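Local coordinates for hypothetical protein (PDB 1QYI), which is of unknown function but, as a member of the HAD-like hydrolase family, probably acts as a hydrolase, at residues A[85-90]-A[149-154]; A[70-75]-A[140-145]. All coordinates share one frame; numbering follows the deposited sequence.

Contact 1. Residues A[85-90]-A[149-154]; sequences FSIHLI and AALEEF
With CG anti to the backbone N in both Leu151 (chi1 164°) and Phe154 (chi1 -174°), these two side chains of helix 144-158 reach the face of helix 77-93 that carries Ser86, Ile87 and Ile90. Leu151 leads with its CD1 methyl, which lies 3.6 Å from Ser86 CB and is also met by Ile90 CD1 at 3.7 Å. Ile87 adds a looser touch, its CD1 standing 4.2 Å from Leu151 CD1. One turn on, Ile90 uses two branches against a single aromatic ring: its CG2 lies 3.8 Å from Phe154 CE2, approaching obliquely, whereas its CD1 comes to the ring edge, in the ring plane, 4.0 Å from Phe154 CD2. The segment axes are nearly parallel, 6° apart in direction, and 10.9 Å separates them at their closest, a distance bridged by branched and aromatic side chains. Phe136 packs edge-to-face with Phe154 and also touches Ile87 and Leu151. Ser86 presents its CB to the leucine while its OG bonds back to Phe82 O within its own helix. With that hydroxyl satisfied locally, the contact between the two segments rests on the shape and burial of apolar side chains.

Contact 2. Residues A[70-75]-A[140-145]; sequences KSLGLN and VKVGKN
Leu72 O accepts a hydrogen bond from Gly143 N at 2.6 Å, the donor lying nearly on the extension of the carbonyl bond (C=O...N angle 166°), where the end of helix 64-71 meets the start of helix 144-158. Val142 packs tightly beside the same carbonyl through its CG1, set anti to its own backbone N (chi1 178°). The other methyl, CG2, meets Leu72 CD2 at 3.9 Å as the two side chains cross obliquely. That leucine CD2 also lies 3.8 Å from Val140 O, and Ile147 of helix 144-158 packs against both Leu72 and Leu74. Farther along, Leu74 CD2 rests 3.7 Å from Lys144 CG, on the aliphatic part of an extended lysine that runs on to a salt bridge between its NZ and Asp79. A water adds a second polar link, donating to Gly73 O at 3.0 Å and accepting from Lys144 N at 2.7 Å. Both glycines have positive phi, where a side chain would press on the preceding carbonyl. Gly73, at phi 106°, ends one helix in a Schellman motif, and Gly143 occupies the N-cap of the other: a helix C-terminus joined through its backbone to a helix N-terminus.

Overall arrangement
Helix 144-158 serves both contacts: its N-terminus enters contact 2, and contact 1 uses the turns that follow. The centres are about 15 Å apart, yet the two meet directly, Ala150 CB lying 3.9 Å from Val140 CG1. The segments alternate along the chain, and helix 144-158 is held to two successive helices, to 64-71 by backbone bonding and water at its start and to 77-93 by apolar packing farther on. Both contacts lie in a mainly helical part of the chain, about 22 Å (contact 1) and 16 Å (contact 2) from its centre. This region is inserted between strands 3-6 and 233-237 of the parallel sheet, consistent with a HAD cap domain.

Contact 1. Residues A[85-90]-A[149-154]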
loop_
_atom_site.group_PDB
_atom_site.type_symbol
_atom_site.label_atom_id
_atom_site.label_comp_id
_atom_site.label_asym_id
_atom_site.label_seq_id
_atom_site.Cartn_x
_atom_site.Cartn_y
_atom_site.Cartn_z
ATOM N N PHE A 85 5.449 -6.115 -14.484
ATOM C CA PHE A 85 4.700 -6.395 -15.691
ATOM C C PHE A 85 5.426 -5.919 -16.944
ATOM O O PHE A 85 5.226 -6.472 -18.031
ATOM C CB PHE A 85 3.322 -5.749 -15.617
ATOM C CG PHE A 85 2.556 -5.858 -16.894
ATOM C CD1 PHE A 85 1.967 -7.060 -17.264
ATOM C CD2 PHE A 85 2.470 -4.761 -17.760
ATOM C CE1 PHE A 85 1.303 -7.173 -18.482
ATOM C CE2 PHE A 85 1.809 -4.863 -18.982
ATOM C CZ PHE A 85 1.222 -6.071 -19.350
ATOM N N SER A 86 6.256 -4.892 -16.804
ATOM C CA SER A 86 7.007 -4.366 -17.950
ATOM C C SER A 86 8.100 -5.348 -18.390
ATOM O O SER A 86 8.345 -5.528 -19.585
ATOM C CB SER A 86 7.641 -3.012 -17.605
ATOM O OG SER A 86 6.667 -1.999 -17.491
ATOM N N ILE A 87 8.740 -5.980 -17.411
ATOM C CA ILE A 87 9.805 -6.944 -17.661
ATOM C C ILE A 87 9.281 -8.100 -18.506
ATOM O O ILE A 87 9.976 -8.606 -19.389
ATOM C CB ILE A 87 10.375 -7.477 -16.323
ATOM C CG1 ILE A 87 10.954 -6.313 -15.525
ATOM C CG2 ILE A 87 11.456 -8.516 -16.580
ATOM C CD1 ILE A 87 11.973 -5.514 -16.316
ATOM N N HIS A 88 8.049 -8.513 -18.236
ATOM C CA HIS A 88 7.448 -9.595 -18.995
ATOM C C HIS A 88 6.953 -9.084 -20.332
ATOM O O HIS A 88 6.967 -9.814 -21.318
ATOM C CB HIS A 88 6.289 -10.223 -18.231
ATOM C CG HIS A 88 6.713 -10.985 -17.020
ATOM N ND1 HIS A 88 7.816 -11.823 -17.021
ATOM C CD2 HIS A 88 6.198 -11.054 -15.777
ATOM C CE1 HIS A 88 7.952 -12.365 -15.834
ATOM N NE2 HIS A 88 6.983 -11.918 -15.050
ATOM N N LEU A 89 6.514 -7.830 -20.368
ATOM C CA LEU A 89 6.024 -7.263 -21.607
ATOM C C LEU A 89 7.194 -7.158 -22.573
ATOM O O LEU A 89 7.115 -7.619 -23.709
ATOM C CB LEU A 89 5.409 -5.881 -21.369
ATOM C CG LEU A 89 4.915 -5.173 -22.639
ATOM C CD1 LEU A 89 3.904 -6.041 -23.345
ATOM C CD2 LEU A 89 4.331 -3.831 -22.288
ATOM N N ILE A 90 8.280 -6.552 -22.109
ATOM C CA ILE A 90 9.485 -6.389 -22.917
ATOM C C ILE A 90 9.961 -7.773 -23.399
ATOM O O ILE A 90 10.450 -7.918 -24.517
ATOM C CB ILE A 90 10.614 -5.675 -22.082
ATOM C CG1 ILE A 90 10.241 -4.219 -21.852
ATOM C CG2 ILE A 90 11.950 -5.728 -22.812
ATOM C CD1 ILE A 90 10.959 -3.579 -20.687
ATOM N N ALA A 149 14.820 4.276 -14.629
ATOM C CA ALA A 149 15.827 4.525 -15.653
ATOM C C ALA A 149 16.363 3.195 -16.190
ATOM O O ALA A 149 16.565 3.043 -17.394
ATOM C CB ALA A 149 16.970 5.365 -15.077
ATOM N N ALA A 150 16.589 2.234 -15.297
ATOM C CA ALA A 150 17.088 0.922 -15.695
ATOM C C ALA A 150 16.053 0.241 -16.582
ATOM O O ALA A 150 16.387 -0.352 -17.610
ATOM C CB ALA A 150 17.362 0.069 -14.463
ATOM N N LEU A 151 14.791 0.333 -16.172
ATOM C CA LEU A 151 13.686 -0.261 -16.914
ATOM C C LEU A 151 13.605 0.297 -18.328
ATOM O O LEU A 151 13.297 -0.433 -19.271
ATOM C CB LEU A 151 12.364 -0.001 -16.182
ATOM C CG LEU A 151 11.073 -0.204 -16.978
ATOM C CD1 LEU A 151 11.014 -1.624 -17.494
ATOM C CD2 LEU A 151 9.872 0.105 -16.101
ATOM N N GLU A 152 13.890 1.588 -18.471
ATOM C CA GLU A 152 13.844 2.258 -19.775
ATOM C C GLU A 152 15.011 1.867 -20.685
ATOM O O GLU A 152 14.832 1.633 -21.884
ATOM C CB GLU A 152 13.836 3.771 -19.572
ATOM C CG GLU A 152 13.539 4.582 -20.811
ATOM C CD GLU A 152 13.220 6.021 -20.470
ATOM O OE1 GLU A 152 14.112 6.724 -19.944
ATOM O OE2 GLU A 152 12.068 6.449 -20.706
ATOM N N GLU A 153 16.203 1.805 -20.100
ATOM C CA GLU A 153 17.412 1.433 -20.820
ATOM C C GLU A 153 17.290 -0.007 -21.289
ATOM O O GLU A 153 17.715 -0.354 -22.387
ATOM C CB GLU A 153 18.629 1.593 -19.895
ATOM C CG GLU A 153 19.853 0.740 -20.246
ATOM C CD GLU A 153 20.788 1.387 -21.251
ATOM O OE1 GLU A 153 20.366 1.618 -22.408
ATOM O OE2 GLU A 153 21.951 1.673 -20.872
ATOM N N PHE A 154 16.705 -0.842 -20.442
ATOM C CA PHE A 154 16.515 -2.253 -20.747
ATOM C C PHE A 154 15.606 -2.420 -21.956
ATOM O O PHE A 154 15.872 -3.236 -22.838
ATOM C CB PHE A 154 15.891 -2.951 -19.544
ATOM C CG PHE A 154 15.783 -4.436 -19.687
ATOM C CD1 PHE A 154 16.917 -5.236 -19.621
ATOM C CD2 PHE A 154 14.544 -5.039 -19.872
ATOM C CE1 PHE A 154 16.819 -6.618 -19.733
ATOM C CE2 PHE A 154 14.434 -6.419 -19.986
ATOM C CZ PHE A 154 15.575 -7.210 -19.917
#

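Contact 2. Residues A[70-75]-A[140-145]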
loop_
_atom_site.group_PDB
_atom_site.type_symbol
_atom_site.label_atom_id
_atom_site.label_comp_id
_atom_site.label_asym_id
_atom_site.label_seq_id
_atom_site.Cartn_x
_atom_site.Cartn_y
_atom_site.Cartn_z
ATOM N N LYS A 70 11.678 -3.728 -2.500
ATOM C CA LYS A 70 11.642 -2.979 -1.250
ATOM C C LYS A 70 13.045 -2.474 -0.928
ATOM O O LYS A 70 13.249 -1.285 -0.702
ATOM C CB LYS A 70 11.129 -3.868 -0.113
ATOM C CG LYS A 70 9.775 -4.478 -0.385
ATOM C CD LYS A 70 8.665 -3.440 -0.355
ATOM C CE LYS A 70 8.076 -3.321 1.046
ATOM N NZ LYS A 70 7.380 -4.584 1.451
ATOM N N SER A 71 14.015 -3.377 -0.925
ATOM C CA SER A 71 15.389 -2.998 -0.617
ATOM C C SER A 71 15.965 -1.962 -1.588
ATOM O O SER A 71 16.990 -1.346 -1.297
ATOM C CB SER A 71 16.295 -4.233 -0.610
ATOM O OG SER A 71 16.631 -4.654 -1.924
ATOM N N LEU A 72 15.317 -1.771 -2.737
ATOM C CA LEU A 72 15.806 -0.806 -3.726
ATOM C C LEU A 72 15.100 0.550 -3.657
ATOM O O LEU A 72 15.474 1.498 -4.356
ATOM C CB LEU A 72 15.690 -1.389 -5.144
ATOM C CG LEU A 72 16.520 -2.655 -5.418
ATOM C CD1 LEU A 72 16.341 -3.109 -6.866
ATOM C CD2 LEU A 72 17.983 -2.371 -5.127
ATOM N N GLY A 73 14.082 0.640 -2.808
ATOM C CA GLY A 73 13.353 1.888 -2.657
ATOM C C GLY A 73 11.974 1.922 -3.296
ATOM O O GLY A 73 11.333 2.976 -3.339
ATOM N N LEU A 74 11.508 0.781 -3.796
ATOM C CA LEU A 74 10.188 0.716 -4.424
ATOM C C LEU A 74 9.168 0.106 -3.483
ATOM O O LEU A 74 8.954 -1.109 -3.487
ATOM C CB LEU A 74 10.224 -0.107 -5.712
ATOM C CG LEU A 74 10.305 0.639 -7.040
ATOM C CD1 LEU A 74 9.825 -0.303 -8.136
ATOM C CD2 LEU A 74 9.442 1.886 -7.013
ATOM N N ASN A 75 8.533 0.957 -2.688
ATOM C CA ASN A 75 7.547 0.496 -1.728
ATOM C C ASN A 75 6.107 0.786 -2.137
ATOM O O ASN A 75 5.169 0.451 -1.408
ATOM C CB ASN A 75 7.843 1.101 -0.360
ATOM C CG ASN A 75 9.242 0.766 0.125
ATOM O OD1 ASN A 75 10.219 1.384 -0.298
ATOM N ND2 ASN A 75 9.346 -0.240 0.993
ATOM N N VAL A 140 20.987 -2.891 -10.254
ATOM C CA VAL A 140 20.206 -1.661 -10.359
ATOM C C VAL A 140 20.441 -0.819 -9.101
ATOM O O VAL A 140 20.307 -1.316 -7.978
ATOM C CB VAL A 140 18.690 -1.972 -10.507
ATOM C CG1 VAL A 140 17.897 -0.688 -10.700
ATOM C CG2 VAL A 140 18.467 -2.905 -11.687
ATOM N N LYS A 141 20.801 0.451 -9.291
ATOM C CA LYS A 141 21.068 1.341 -8.161
ATOM C C LYS A 141 19.792 1.660 -7.392
ATOM O O LYS A 141 18.736 1.890 -7.982
ATOM C CB LYS A 141 21.729 2.652 -8.629
ATOM C CG LYS A 141 22.385 3.440 -7.481
ATOM C CD LYS A 141 23.053 4.751 -7.927
ATOM C CE LYS A 141 22.033 5.802 -8.360
ATOM N NZ LYS A 141 22.688 7.094 -8.723
ATOM N N VAL A 142 19.900 1.669 -6.068
ATOM C CA VAL A 142 18.761 1.960 -5.211
ATOM C C VAL A 142 18.166 3.325 -5.555
ATOM O O VAL A 142 18.901 4.272 -5.839
ATOM C CB VAL A 142 19.179 1.953 -3.725
ATOM C CG1 VAL A 142 17.995 2.307 -2.852
ATOM C CG2 VAL A 142 19.739 0.591 -3.343
ATOM N N GLY A 143 16.837 3.419 -5.539
ATOM C CA GLY A 143 16.182 4.680 -5.848
ATOM C C GLY A 143 15.125 4.555 -6.931
ATOM O O GLY A 143 15.430 4.184 -8.066
ATOM N N LYS A 144 13.881 4.872 -6.585
ATOM C CA LYS A 144 12.781 4.774 -7.532
ATOM C C LYS A 144 13.156 5.331 -8.900
ATOM O O LYS A 144 13.058 4.632 -9.913
ATOM C CB LYS A 144 11.549 5.505 -6.994
ATOM C CG LYS A 144 10.321 5.385 -7.885
ATOM C CD LYS A 144 9.123 6.091 -7.259
ATOM C CE LYS A 144 7.981 6.253 -8.246
ATOM N NZ LYS A 144 6.799 6.847 -7.581
ATOM N N ASN A 145 13.582 6.591 -8.923
ATOM C CA ASN A 145 13.980 7.256 -10.162
ATOM C C ASN A 145 14.976 6.405 -10.961
ATOM O O ASN A 145 14.854 6.258 -12.182
ATOM C CB ASN A 145 14.602 8.624 -9.845
ATOM C CG ASN A 145 15.754 8.538 -8.852
ATOM O OD1 ASN A 145 16.510 9.499 -8.678
ATOM N ND2 ASN A 145 15.891 7.395 -8.194
HETATM O O HOH W 1 13.233 5.170 -4.005
#